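Local coordinates for ADP-dependent (S)-NAD(P)H-hydrate dehydratase (PDB 3BGK), which probably catalyses the ADP-dependent dehydration of (6S)-NAD(P)HX, returning this damaged, hydrated form of the coenzyme to NAD(P)H, at residues 158-161 and 162-166; 264-268 and 269-273. One frame throughout, in Å; residues are numbered along the deposited sequence.

Contact 1 of 2, residues 158-161 and 162-166; sequences LIID and GSAIN
Ile160 and Asp161, the last two residues of a central parallel strand, pack against Ala164 and Ile165 of the helix that follows at once, an α/β strand-to-helix turn. The chain reverses in a type II' β-turn: Ala164 N donates to Asp161 O at 3.0 Å, the N-H···O angle a bent 139°. Gly162 holds the second position of the turn with a positive phi of 46°, readily reached without a side chain. Its own carbonyl receives Ile165 N, a second three-residue bond as the chain enters the helix.

Packing is tight on the side bearing Ile160 and Ile165. The CG2 methyl of Ile160 meets Ala164 CB at 3.7 Å and also rests near Ala164 O (3.4 Å). With its chi2 of -74°, Ile165 folds its end back toward the strand, where CD1 lies 3.3 Å from Ile160 O and 3.7 Å from Ile160 CG2. One branch of Ile160 therefore serves both helix residues. Ala164 CB, pointing at the strand, is also 3.3 Å from Asp161 O. Asp161 has a buried, satisfied carboxylate: CG lies anti to the backbone N, and OD1 is held by Thr184 OG1 and by a salt bridge to Lys222, a residue predicted to bind AMP. This is consistent with a turn bordering the nucleotide site at the C-terminal end of the strand.

The other side is looser. Gly162, Ser163 and Asn166 are partly exposed; Ser163 OG hydrogen-bonds Ala136 O.

Strand 157-161 runs between strands 128-131 and 181-184; Leu183 of the latter receives Ile160 and Ile165, while helix 189-192 adjoins Ile165 and Asn166 through Glu189.

Contact 2 of 2, residues 264-268 and 269-273; sequences FHTDR and FEVAA
Asp267 O receives Val271 N at 3.1 Å, in the carbonyl plane and with an N-H···O angle of 154°, and so closes the first turn of helix 268-287; Glu270 N adds only a weak bond to the same oxygen. Arg268 O continues the α-helical pattern with Ala272 N at 3.1 Å, a straighter bond of 167°. Asp267 stands at the N-cap, although its carboxylate makes no capping bond. Thr266 and Val271 occupy the flanking positions of a hydrophobic staple: their CG2 methyls meet 3.9 Å apart, the side chains crossing obliquely.

Val271 is the apolar centre of this helix start. It points back at the incoming loop, and CG2, beside its own backbone N, reaches Phe264 CB at 3.8 Å as well as the carbonyl oxygens of Phe264 and Asp267. Of the Phe264 side chain, CB is what reaches Val271; the ring leads away to pack on Tyr291 of a neighbouring subunit and to stack edge-to-face on Phe260 of helix 249-263, which Val271 touches too, joining the two successive helices across their connecting loop.

The polar flank lies over Asp267 and Glu270, whose side chains cross one another. Their like charges would probably repel, but Glu270 OE1 has a salt bridge to Lys44, whereas Asp267 OD2 has a long, weak ion pair with Lys233. Lys44 belongs to helix 39-45, whose Ile45 packs on Phe264, Thr266 and Glu270. With CG beside its backbone N, Glu270 swings its methylene toward the N-cap, placing CG 3.4 Å from Asp267 OD2, while OE1 remains 4.3 Å from that oxygen and the carboxylate planes are turned 52° apart.

Overall arrangement
Followed from the N terminus, the chain completes contact 1 well before contact 2 opens, so the two lie in series and neither nest nor cross. Each closes a short turn into a helix: contact 1 where parallel strand 157-161 gives way to helix 163-170, contact 2 where the loop after helix 249-263 enters helix 268-287. The first ties the interior of the mixed sheet to a following helix; the second ties two consecutive helices to each other and to N-terminal helix 39-45. Their centres are 19 Å apart and their nearest atoms about 7 Å apart, without touching. Contact 1 borders Lys222, a predicted AMP-binding residue, whereas contact 2 reaches a neighbouring subunit.

Contact 1 of 2, residues 158-161 and 162-166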
ATOM      1  N   LEU A 158       5.820  18.788  24.546  1.00 13.19           N
ATOM      2  CA  LEU A 158       6.916  17.953  24.075  1.00 12.73           C
ATOM      3  C   LEU A 158       6.786  16.543  24.629  1.00 12.61           C
ATOM      4  O   LEU A 158       6.778  16.341  25.851  1.00 12.67           O
ATOM      5  CB  LEU A 158       8.272  18.563  24.455  1.00 12.59           C
ATOM      6  CG  LEU A 158       9.546  17.782  24.105  1.00 12.72           C
ATOM      7  CD1 LEU A 158       9.777  17.710  22.592  1.00 12.05           C
ATOM      8  CD2 LEU A 158      10.759  18.389  24.813  1.00 12.56           C
ATOM      9  N   ILE A 159       6.670  15.582  23.716  1.00 12.26           N
ATOM     10  CA  ILE A 159       6.622  14.171  24.072  1.00 11.86           C
ATOM     11  C   ILE A 159       7.952  13.527  23.705  1.00 12.22           C
ATOM     12  O   ILE A 159       8.399  13.586  22.552  1.00 12.13           O
ATOM     13  CB  ILE A 159       5.444  13.421  23.401  1.00 11.55           C
ATOM     14  CG1 ILE A 159       4.144  14.219  23.548  1.00 10.95           C
ATOM     15  CG2 ILE A 159       5.283  12.034  24.009  1.00 10.71           C
ATOM     16  CD1 ILE A 159       3.084  13.854  22.534  1.00  8.50           C
ATOM     17  N   ILE A 160       8.579  12.925  24.708  1.00 12.64           N
ATOM     18  CA  ILE A 160       9.868  12.281  24.547  1.00 13.22           C
ATOM     19  C   ILE A 160       9.656  10.777  24.681  1.00 13.50           C
ATOM     20  O   ILE A 160       9.251  10.284  25.736  1.00 13.34           O
ATOM     21  CB  ILE A 160      10.889  12.806  25.585  1.00 13.36           C
ATOM     22  CG1 ILE A 160      11.018  14.335  25.476  1.00 13.47           C
ATOM     23  CG2 ILE A 160      12.244  12.128  25.399  1.00 13.17           C
ATOM     24  CD1 ILE A 160      11.656  15.000  26.685  1.00 14.41           C
ATOM     25  N   ASP A 161       9.917  10.063  23.593  1.00 14.02           N
ATOM     26  CA  ASP A 161       9.542   8.661  23.488  1.00 14.75           C
ATOM     27  C   ASP A 161      10.751   7.798  23.201  1.00 15.07           C
ATOM     28  O   ASP A 161      11.752   8.284  22.681  1.00 15.40           O
ATOM     29  CB  ASP A 161       8.503   8.486  22.381  1.00 14.85           C
ATOM     30  CG  ASP A 161       7.974   7.073  22.290  1.00 15.58           C
ATOM     31  OD1 ASP A 161       7.140   6.691  23.133  1.00 16.44           O
ATOM     32  OD2 ASP A 161       8.392   6.337  21.371  1.00 17.37           O
ATOM     33  N   GLY A 162      10.657   6.521  23.556  1.00 15.49           N
ATOM     34  CA  GLY A 162      11.657   5.531  23.188  1.00 16.00           C
ATOM     35  C   GLY A 162      13.077   5.994  23.414  1.00 16.45           C
ATOM     36  O   GLY A 162      13.398   6.487  24.488  1.00 16.85           O
ATOM     37  N   SER A 163      13.907   5.869  22.379  1.00 16.96           N
ATOM     38  CA  SER A 163      15.343   6.146  22.458  1.00 17.31           C
ATOM     39  C   SER A 163      15.691   7.591  22.821  1.00 17.60           C
ATOM     40  O   SER A 163      16.808   7.870  23.268  1.00 17.44           O
ATOM     41  CB  SER A 163      16.044   5.747  21.152  1.00 17.22           C
ATOM     42  OG  SER A 163      15.866   6.729  20.144  1.00 17.76           O
ATOM     43  N   ALA A 164      14.739   8.502  22.632  1.00 18.01           N
ATOM     44  CA  ALA A 164      14.940   9.897  23.022  1.00 18.46           C
ATOM     45  C   ALA A 164      14.983  10.062  24.544  1.00 18.81           C
ATOM     46  O   ALA A 164      15.476  11.064  25.044  1.00 18.62           O
ATOM     47  CB  ALA A 164      13.879  10.790  22.398  1.00 18.36           C
ATOM     48  N   ILE A 165      14.468   9.077  25.274  1.00 19.86           N
ATOM     49  CA  ILE A 165      14.584   9.055  26.729  1.00 21.01           C
ATOM     50  C   ILE A 165      16.042   8.836  27.132  1.00 22.04           C
ATOM     51  O   ILE A 165      16.550   9.519  28.025  1.00 22.00           O
ATOM     52  CB  ILE A 165      13.671   7.983  27.371  1.00 20.84           C
ATOM     53  CG1 ILE A 165      12.189   8.291  27.109  1.00 20.40           C
ATOM     54  CG2 ILE A 165      13.937   7.870  28.869  1.00 21.20           C
ATOM     55  CD1 ILE A 165      11.613   9.452  27.919  1.00 19.04           C
ATOM     56  N   ASN A 166      16.710   7.894  26.460  1.00 23.54           N
ATOM     57  CA  ASN A 166      18.158   7.687  26.612  1.00 24.87           C
ATOM     58  C   ASN A 166      18.959   8.941  26.261  1.00 25.84           C
ATOM     59  O   ASN A 166      19.951   9.259  26.917  1.00 26.35           O
ATOM     60  CB  ASN A 166      18.649   6.537  25.731  1.00 24.76           C
ATOM     61  CG  ASN A 166      17.802   5.289  25.857  1.00 25.01           C
ATOM     62  OD1 ASN A 166      17.414   4.890  26.955  1.00 25.58           O
ATOM     63  ND2 ASN A 166      17.526   4.653  24.725  1.00 24.92           N
TER

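Contact 2 of 2, residues 264-268 and 269-273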
ATOM      1  N   PHE A 264      -7.376  18.289  22.493  1.00 17.24           N
ATOM      2  CA  PHE A 264      -8.075  18.455  23.780  1.00 17.75           C
ATOM      3  C   PHE A 264      -7.204  19.228  24.779  1.00 18.71           C
ATOM      4  O   PHE A 264      -6.214  18.695  25.287  1.00 18.52           O
ATOM      5  CB  PHE A 264      -8.498  17.105  24.376  1.00 17.32           C
ATOM      6  CG  PHE A 264      -9.272  16.229  23.431  1.00 16.50           C
ATOM      7  CD1 PHE A 264     -10.538  16.596  22.987  1.00 15.24           C
ATOM      8  CD2 PHE A 264      -8.739  15.014  22.997  1.00 15.97           C
ATOM      9  CE1 PHE A 264     -11.260  15.775  22.113  1.00 14.62           C
ATOM     10  CE2 PHE A 264      -9.455  14.177  22.121  1.00 14.67           C
ATOM     11  CZ  PHE A 264     -10.715  14.562  21.682  1.00 14.57           C
ATOM     12  N   HIS A 265      -7.589  20.478  25.060  1.00 19.88           N
ATOM     13  CA  HIS A 265      -6.735  21.418  25.802  1.00 21.06           C
ATOM     14  C   HIS A 265      -7.080  21.552  27.281  1.00 21.58           C
ATOM     15  O   HIS A 265      -6.526  22.411  27.972  1.00 21.92           O
ATOM     16  CB  HIS A 265      -6.746  22.800  25.138  1.00 21.25           C
ATOM     17  CG  HIS A 265      -6.475  22.757  23.669  1.00 22.51           C
ATOM     18  ND1 HIS A 265      -7.482  22.780  22.727  1.00 23.35           N
ATOM     19  CD2 HIS A 265      -5.315  22.652  22.980  1.00 22.95           C
ATOM     20  CE1 HIS A 265      -6.951  22.709  21.520  1.00 24.07           C
ATOM     21  NE2 HIS A 265      -5.638  22.628  21.645  1.00 23.87           N
ATOM     22  N   THR A 266      -7.988  20.711  27.765  1.00 22.13           N
ATOM     23  CA  THR A 266      -8.298  20.661  29.189  1.00 22.72           C
ATOM     24  C   THR A 266      -7.146  19.967  29.941  1.00 22.98           C
ATOM     25  O   THR A 266      -6.039  19.854  29.394  1.00 23.28           O
ATOM     26  CB  THR A 266      -9.676  20.006  29.450  1.00 22.85           C
ATOM     27  OG1 THR A 266     -10.021  20.152  30.834  1.00 23.37           O
ATOM     28  CG2 THR A 266      -9.675  18.518  29.054  1.00 23.18           C
ATOM     29  N   ASP A 267      -7.383  19.521  31.176  1.00 23.02           N
ATOM     30  CA  ASP A 267      -6.322  18.924  32.000  1.00 22.95           C
ATOM     31  C   ASP A 267      -5.460  17.927  31.219  1.00 22.58           C
ATOM     32  O   ASP A 267      -5.956  16.906  30.728  1.00 22.51           O
ATOM     33  CB  ASP A 267      -6.902  18.261  33.252  1.00 23.32           C
ATOM     34  CG  ASP A 267      -5.830  17.870  34.257  1.00 24.56           C
ATOM     35  OD1 ASP A 267      -4.788  18.565  34.333  1.00 25.67           O
ATOM     36  OD2 ASP A 267      -6.031  16.865  34.979  1.00 26.60           O
ATOM     37  N   ARG A 268      -4.169  18.235  31.116  1.00 22.01           N
ATOM     38  CA  ARG A 268      -3.253  17.456  30.285  1.00 21.58           C
ATOM     39  C   ARG A 268      -3.013  16.022  30.790  1.00 20.99           C
ATOM     40  O   ARG A 268      -2.803  15.108  29.983  1.00 21.17           O
ATOM     41  CB  ARG A 268      -1.938  18.210  30.085  1.00 21.70           C
ATOM     42  CG  ARG A 268      -1.120  17.738  28.871  1.00 23.04           C
ATOM     43  CD  ARG A 268       0.035  18.688  28.538  1.00 24.80           C
ATOM     44  NE  ARG A 268       0.794  19.083  29.728  1.00 27.02           N
ATOM     45  CZ  ARG A 268       0.720  20.277  30.317  1.00 27.24           C
ATOM     46  NH1 ARG A 268      -0.075  21.223  29.827  1.00 27.70           N
ATOM     47  NH2 ARG A 268       1.449  20.526  31.399  1.00 27.37           N
ATOM     48  N   PHE A 269      -3.051  15.826  32.107  1.00 20.03           N
ATOM     49  CA  PHE A 269      -2.956  14.483  32.682  1.00 19.18           C
ATOM     50  C   PHE A 269      -4.125  13.595  32.250  1.00 18.67           C
ATOM     51  O   PHE A 269      -3.927  12.431  31.902  1.00 18.53           O
ATOM     52  CB  PHE A 269      -2.878  14.531  34.214  1.00 19.23           C
ATOM     53  CG  PHE A 269      -3.015  13.177  34.870  1.00 18.88           C
ATOM     54  CD1 PHE A 269      -1.893  12.392  35.119  1.00 18.74           C
ATOM     55  CD2 PHE A 269      -4.268  12.685  35.228  1.00 18.83           C
ATOM     56  CE1 PHE A 269      -2.016  11.144  35.717  1.00 19.11           C
ATOM     57  CE2 PHE A 269      -4.405  11.438  35.823  1.00 19.03           C
ATOM     58  CZ  PHE A 269      -3.274  10.664  36.069  1.00 19.55           C
ATOM     59  N   GLU A 270      -5.337  14.138  32.284  1.00 17.97           N
ATOM     60  CA  GLU A 270      -6.517  13.351  31.949  1.00 17.70           C
ATOM     61  C   GLU A 270      -6.598  13.079  30.447  1.00 17.27           C
ATOM     62  O   GLU A 270      -7.057  12.008  30.024  1.00 16.97           O
ATOM     63  CB  GLU A 270      -7.785  14.027  32.465  1.00 17.86           C
ATOM     64  CG  GLU A 270      -7.808  14.201  33.992  1.00 18.84           C
ATOM     65  CD  GLU A 270      -9.187  14.553  34.533  1.00 20.42           C
ATOM     66  OE1 GLU A 270      -9.917  15.342  33.878  1.00 20.83           O
ATOM     67  OE2 GLU A 270      -9.539  14.035  35.618  1.00 19.94           O
ATOM     68  N   VAL A 271      -6.129  14.050  29.660  1.00 16.60           N
ATOM     69  CA  VAL A 271      -6.079  13.946  28.201  1.00 15.72           C
ATOM     70  C   VAL A 271      -5.147  12.816  27.763  1.00 15.13           C
ATOM     71  O   VAL A 271      -5.517  11.986  26.931  1.00 15.00           O
ATOM     72  CB  VAL A 271      -5.662  15.295  27.537  1.00 15.62           C
ATOM     73  CG1 VAL A 271      -5.307  15.091  26.071  1.00 15.87           C
ATOM     74  CG2 VAL A 271      -6.772  16.317  27.661  1.00 14.69           C
ATOM     75  N   ALA A 272      -3.948  12.787  28.334  1.00 14.41           N
ATOM     76  CA  ALA A 272      -2.994  11.717  28.068  1.00 13.64           C
ATOM     77  C   ALA A 272      -3.505  10.386  28.618  1.00 13.26           C
ATOM     78  O   ALA A 272      -3.339   9.344  27.981  1.00 13.20           O
ATOM     79  CB  ALA A 272      -1.635  12.057  28.655  1.00 13.57           C
ATOM     80  N   ALA A 273      -4.141  10.431  29.789  1.00 12.69           N
ATOM     81  CA  ALA A 273      -4.729   9.238  30.399  1.00 12.19           C
ATOM     82  C   ALA A 273      -5.785   8.618  29.493  1.00 11.78           C
ATOM     83  O   ALA A 273      -5.774   7.406  29.266  1.00 11.68           O
ATOM     84  CB  ALA A 273      -5.317   9.555  31.768  1.00 12.19           C
TER